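Local coordinates for nitrite oxidoreductase subunit B (Kuenenia stuttgartiensis, PDB 7B04), which probably carries electrons through a chain of iron-sulfur clusters as the NarH-like beta subunit of a nitrite-oxidising complex, probably linking its catalytic subunit to a heme-binding partner, at residues Tyr304-Leu316 with Phe320-Met332. Sequence-based numbering, arbitrary orientation.
Sequences YYIPPRWAPRAYL and FGPGVDEAIEKFM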
loop_
_atom_site.group_PDB
_atom_site.type_symbol
_atom_site.label_atom_id
_atom_site.label_comp_id
_atom_site.label_asym_id
_atom_site.label_seq_id
_atom_site.Cartn_x
_atom_site.Cartn_y
_atom_site.Cartn_z
ATOM N N TYR A 304 13.850 19.301 -6.097
ATOM C CA TYR A 304 15.161 19.076 -5.509
ATOM C C TYR A 304 15.059 18.064 -4.378
ATOM O O TYR A 304 14.095 18.074 -3.608
ATOM C CB TYR A 304 15.755 20.389 -4.995
ATOM C CG TYR A 304 15.913 21.443 -6.064
ATOM C CD1 TYR A 304 17.102 21.572 -6.769
ATOM C CD2 TYR A 304 14.869 22.302 -6.376
ATOM C CE1 TYR A 304 17.248 22.534 -7.748
ATOM C CE2 TYR A 304 15.006 23.267 -7.352
ATOM C CZ TYR A 304 16.197 23.377 -8.036
ATOM O OH TYR A 304 16.335 24.336 -9.011
ATOM N N TYR A 305 16.055 17.187 -4.288
ATOM C CA TYR A 305 16.022 16.055 -3.376
ATOM C C TYR A 305 17.155 16.143 -2.367
ATOM O O TYR A 305 18.278 16.525 -2.711
ATOM C CB TYR A 305 16.150 14.732 -4.135
ATOM C CG TYR A 305 15.049 14.453 -5.130
ATOM C CD1 TYR A 305 13.962 13.665 -4.784
ATOM C CD2 TYR A 305 15.108 14.961 -6.421
ATOM C CE1 TYR A 305 12.958 13.398 -5.691
ATOM C CE2 TYR A 305 14.108 14.701 -7.335
ATOM C CZ TYR A 305 13.035 13.919 -6.965
ATOM O OH TYR A 305 12.035 13.657 -7.873
ATOM N N ILE A 306 16.862 15.766 -1.128
ATOM C CA ILE A 306 17.888 15.510 -0.123
ATOM C C ILE A 306 18.341 14.064 -0.303
ATOM O O ILE A 306 17.524 13.148 -0.124
ATOM C CB ILE A 306 17.366 15.753 1.297
ATOM C CG1 ILE A 306 17.088 17.242 1.513
ATOM C CG2 ILE A 306 18.364 15.245 2.325
ATOM C CD1 ILE A 306 16.466 17.560 2.854
ATOM N N PRO A 307 19.600 13.816 -0.653
ATOM C CA PRO A 307 20.013 12.466 -1.053
ATOM C C PRO A 307 19.916 11.489 0.104
ATOM O O PRO A 307 19.926 11.895 1.275
ATOM C CB PRO A 307 21.474 12.659 -1.495
ATOM C CG PRO A 307 21.594 14.122 -1.793
ATOM C CD PRO A 307 20.683 14.799 -0.818
ATOM N N PRO A 308 19.801 10.193 -0.185
ATOM C CA PRO A 308 19.806 9.200 0.894
ATOM C C PRO A 308 21.167 9.131 1.568
ATOM O O PRO A 308 22.212 9.176 0.914
ATOM C CB PRO A 308 19.471 7.886 0.175
ATOM C CG PRO A 308 18.837 8.300 -1.114
ATOM C CD PRO A 308 19.493 9.590 -1.492
ATOM N N ARG A 309 21.143 9.017 2.898
ATOM C CA ARG A 309 22.377 8.932 3.673
ATOM C C ARG A 309 23.118 7.618 3.457
ATOM O O ARG A 309 24.314 7.541 3.758
ATOM C CB ARG A 309 22.076 9.123 5.160
ATOM C CG ARG A 309 21.269 7.997 5.777
ATOM C CD ARG A 309 21.211 8.122 7.289
ATOM N NE ARG A 309 20.505 6.998 7.896
ATOM C CZ ARG A 309 20.463 6.761 9.203
ATOM N NH1 ARG A 309 19.796 5.713 9.665
ATOM N NH2 ARG A 309 21.087 7.571 10.047
ATOM N N TRP A 310 22.442 6.588 2.949
ATOM C CA TRP A 310 22.966 5.231 2.953
ATOM C C TRP A 310 23.360 4.717 1.576
ATOM O O TRP A 310 24.000 3.663 1.491
ATOM C CB TRP A 310 21.928 4.274 3.550
ATOM C CG TRP A 310 20.695 4.173 2.709
ATOM C CD1 TRP A 310 20.444 3.260 1.727
ATOM C CD2 TRP A 310 19.550 5.030 2.764
ATOM N NE1 TRP A 310 19.210 3.492 1.171
ATOM C CE2 TRP A 310 18.640 4.573 1.791
ATOM C CE3 TRP A 310 19.204 6.137 3.544
ATOM C CZ2 TRP A 310 17.407 5.185 1.578
ATOM C CZ3 TRP A 310 17.980 6.743 3.332
ATOM C CH2 TRP A 310 17.096 6.265 2.356
ATOM N N ALA A 311 23.001 5.415 0.510
ATOM C CA ALA A 311 23.264 4.907 -0.824
ATOM C C ALA A 311 24.720 5.159 -1.215
ATOM O O ALA A 311 25.361 6.070 -0.683
ATOM C CB ALA A 311 22.335 5.568 -1.836
ATOM N N PRO A 312 25.266 4.351 -2.121
ATOM C CA PRO A 312 26.630 4.596 -2.603
ATOM C C PRO A 312 26.770 6.007 -3.145
ATOM O O PRO A 312 25.958 6.467 -3.952
ATOM C CB PRO A 312 26.807 3.547 -3.705
ATOM C CG PRO A 312 25.894 2.446 -3.312
ATOM C CD PRO A 312 24.705 3.105 -2.669
ATOM N N ARG A 313 27.809 6.707 -2.682
ATOM C CA ARG A 313 27.959 8.106 -3.057
ATOM C C ARG A 313 28.210 8.266 -4.550
ATOM O O ARG A 313 27.734 9.235 -5.146
ATOM C CB ARG A 313 29.093 8.745 -2.254
ATOM C CG ARG A 313 28.894 8.698 -0.745
ATOM C CD ARG A 313 27.843 9.694 -0.284
ATOM N NE ARG A 313 27.771 9.783 1.173
ATOM C CZ ARG A 313 26.970 9.037 1.929
ATOM N NH1 ARG A 313 26.970 9.186 3.247
ATOM N NH2 ARG A 313 26.166 8.143 1.368
ATOM N N ALA A 314 28.879 7.298 -5.182
ATOM C CA ALA A 314 29.142 7.389 -6.616
ATOM C C ALA A 314 27.844 7.430 -7.413
ATOM O O ALA A 314 27.684 8.255 -8.320
ATOM C CB ALA A 314 30.011 6.215 -7.065
ATOM N N TYR A 315 26.905 6.543 -7.087
ATOM C CA TYR A 315 25.607 6.561 -7.752
ATOM C C TYR A 315 24.876 7.872 -7.479
ATOM O O TYR A 315 24.245 8.439 -8.379
ATOM C CB TYR A 315 24.768 5.364 -7.300
ATOM C CG TYR A 315 23.473 5.169 -8.064
ATOM C CD1 TYR A 315 23.463 4.588 -9.326
ATOM C CD2 TYR A 315 22.256 5.556 -7.514
ATOM C CE1 TYR A 315 22.279 4.405 -10.023
ATOM C CE2 TYR A 315 21.070 5.378 -8.202
ATOM C CZ TYR A 315 21.087 4.803 -9.454
ATOM O OH TYR A 315 19.905 4.627 -10.137
ATOM N N LEU A 316 24.942 8.360 -6.237
ATOM C CA LEU A 316 24.230 9.584 -5.876
ATOM C C LEU A 316 24.780 10.812 -6.601
ATOM O O LEU A 316 24.002 11.667 -7.042
ATOM C CB LEU A 316 24.292 9.791 -4.362
ATOM C CG LEU A 316 23.538 8.818 -3.450
ATOM C CD1 LEU A 316 23.493 9.363 -2.031
ATOM C CD2 LEU A 316 22.132 8.553 -3.968
ATOM N N PHE A 320 22.453 13.347 -8.748
ATOM C CA PHE A 320 22.127 14.662 -8.207
ATOM C C PHE A 320 23.269 15.664 -8.335
ATOM O O PHE A 320 23.155 16.782 -7.819
ATOM C CB PHE A 320 21.718 14.545 -6.735
ATOM C CG PHE A 320 20.539 13.646 -6.501
ATOM C CD1 PHE A 320 19.267 14.030 -6.896
ATOM C CD2 PHE A 320 20.701 12.419 -5.878
ATOM C CE1 PHE A 320 18.181 13.204 -6.677
ATOM C CE2 PHE A 320 19.618 11.589 -5.657
ATOM C CZ PHE A 320 18.356 11.982 -6.056
ATOM N N GLY A 321 24.358 15.304 -9.007
ATOM C CA GLY A 321 25.477 16.203 -9.168
ATOM C C GLY A 321 26.486 16.076 -8.045
ATOM O O GLY A 321 26.401 15.181 -7.199
ATOM N N PRO A 322 27.459 16.991 -8.004
ATOM C CA PRO A 322 28.545 16.873 -7.020
ATOM C C PRO A 322 28.194 17.369 -5.627
ATOM O O PRO A 322 28.958 17.103 -4.689
ATOM C CB PRO A 322 29.659 17.727 -7.636
ATOM C CG PRO A 322 28.932 18.751 -8.436
ATOM C CD PRO A 322 27.679 18.098 -8.951
ATOM N N GLY A 323 27.072 18.063 -5.453
ATOM C CA GLY A 323 26.689 18.581 -4.152
ATOM C C GLY A 323 26.216 17.542 -3.159
ATOM O O GLY A 323 25.861 17.903 -2.033
ATOM N N VAL A 324 26.197 16.266 -3.552
ATOM C CA VAL A 324 25.633 15.211 -2.712
ATOM C C VAL A 324 26.380 15.101 -1.387
ATOM O O VAL A 324 25.764 14.967 -0.322
ATOM C CB VAL A 324 25.640 13.873 -3.473
ATOM C CG1 VAL A 324 25.205 12.741 -2.560
ATOM C CG2 VAL A 324 24.740 13.953 -4.699
ATOM N N ASP A 325 27.715 15.148 -1.430
ATOM C CA ASP A 325 28.513 14.882 -0.234
ATOM C C ASP A 325 28.213 15.870 0.886
ATOM O O ASP A 325 28.051 15.473 2.046
ATOM C CB ASP A 325 30.000 14.930 -0.582
ATOM C CG ASP A 325 30.408 13.825 -1.525
ATOM O OD1 ASP A 325 29.977 12.672 -1.314
ATOM O OD2 ASP A 325 31.157 14.109 -2.484
ATOM N N GLU A 326 28.125 17.158 0.559
ATOM C CA GLU A 326 27.860 18.166 1.575
ATOM C C GLU A 326 26.409 18.170 2.031
ATOM O O GLU A 326 26.133 18.587 3.160
ATOM C CB GLU A 326 28.283 19.545 1.063
ATOM C CG GLU A 326 29.793 19.649 0.899
ATOM C CD GLU A 326 30.240 20.968 0.311
ATOM O OE1 GLU A 326 29.371 21.801 -0.024
ATOM O OE2 GLU A 326 31.465 21.169 0.182
ATOM N N ALA A 327 25.481 17.733 1.179
ATOM C CA ALA A 327 24.083 17.661 1.588
ATOM C C ALA A 327 23.880 16.606 2.669
ATOM O O ALA A 327 23.181 16.849 3.658
ATOM C CB ALA A 327 23.201 17.363 0.376
ATOM N N ILE A 328 24.480 15.428 2.492
ATOM C CA ILE A 328 24.327 14.354 3.470
ATOM C C ILE A 328 24.989 14.727 4.791
ATOM O O ILE A 328 24.456 14.441 5.871
ATOM C CB ILE A 328 24.888 13.042 2.897
ATOM C CG1 ILE A 328 24.144 12.667 1.616
ATOM C CG2 ILE A 328 24.780 11.923 3.912
ATOM C CD1 ILE A 328 24.708 11.459 0.917
ATOM N N GLU A 329 26.155 15.375 4.728
ATOM C CA GLU A 329 26.857 15.765 5.949
ATOM C C GLU A 329 25.998 16.708 6.787
ATOM O O GLU A 329 26.012 16.646 8.024
ATOM C CB GLU A 329 28.206 16.395 5.587
ATOM C CG GLU A 329 29.069 16.833 6.765
ATOM C CD GLU A 329 29.020 18.324 7.000
ATOM O OE1 GLU A 329 28.886 19.070 6.007
ATOM O OE2 GLU A 329 29.125 18.751 8.172
ATOM N N LYS A 330 25.268 17.609 6.129
ATOM C CA LYS A 330 24.363 18.504 6.843
ATOM C C LYS A 330 23.171 17.748 7.422
ATOM O O LYS A 330 22.717 18.053 8.531
ATOM C CB LYS A 330 23.888 19.620 5.914
ATOM C CG LYS A 330 24.982 20.576 5.472
ATOM C CD LYS A 330 24.407 21.760 4.716
ATOM C CE LYS A 330 25.506 22.600 4.088
ATOM N NZ LYS A 330 26.425 23.161 5.117
ATOM N N PHE A 331 22.646 16.763 6.686
ATOM C CA PHE A 331 21.419 16.093 7.110
ATOM C C PHE A 331 21.643 15.128 8.270
ATOM O O PHE A 331 20.849 15.107 9.217
ATOM C CB PHE A 331 20.786 15.341 5.937
ATOM C CG PHE A 331 19.778 14.309 6.363
ATOM C CD1 PHE A 331 18.488 14.684 6.693
ATOM C CD2 PHE A 331 20.127 12.969 6.455
ATOM C CE1 PHE A 331 17.558 13.744 7.096
ATOM C CE2 PHE A 331 19.204 12.025 6.863
ATOM C CZ PHE A 331 17.917 12.415 7.183
ATOM N N MET A 332 22.699 14.309 8.207
ATOM C CA MET A 332 22.863 13.235 9.185
ATOM C C MET A 332 22.989 13.771 10.603
ATOM O O MET A 332 22.538 13.126 11.555
ATOM C CB MET A 332 24.087 12.388 8.844
ATOM C CG MET A 332 24.015 11.688 7.505
ATOM S SD MET A 332 25.548 10.813 7.148
ATOM C CE MET A 332 25.484 9.515 8.377
#
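Tyr305, on the strand 303-306, meets Phe320 obliquely: the ring centroids lie 5.6 Å apart with planes at 46°, and the side chains cross at about a right angle. Phe30 meets the tyrosine ring as well, and a [4Fe-4S] cluster lies about 8 Å from its side chain. Ile306 brings CG2 to the CB of Phe331. Pro307, where the strand gives way to loop, lays its ring against the helix 324-332, with CD 3.8 Å from Ala327 CB and its CB and CG each 3.9 Å from Val324 CG1. The i, i+3, i+4, i+7 spacing puts Val324, Ala327, Ile328 and Phe331 on one face of that helix, against the strand end and the loop that follows. In its mixed sheet the strand runs between 291-292 and 25-31, the latter leading into the ferredoxin-type loop whose Cys35, Cys38 and Cys41 bind a [4Fe-4S] cluster. Arg309 rests CB on Ile328 CG2 and Met332 CG, while its extended chain runs past the edge of the Phe331 ring toward subunit A.

Arg313 bends at chi2 (-74°), and its guanidinium grips Arg309 O end-on, NH1 at 3.2 Å and NH2 at 3.1 Å, both from the same face of the carbonyl plane. That grip probably limits the group's rotation, and Ile328 CD1 sits over the centre of one face. Asp325 OD1 lies at the edge beyond salt-bridge distance; the carboxylate pairs instead with Arg317 through OD2. Leu316 places CB 3.6 Å from Val324 CG1 and CD1 against Ile328, while its carbonyl O accepts Phe320 N in the helical i to i+4 pattern (N-H...O 153°), just before Gly321 leaves helical geometry with positive phi.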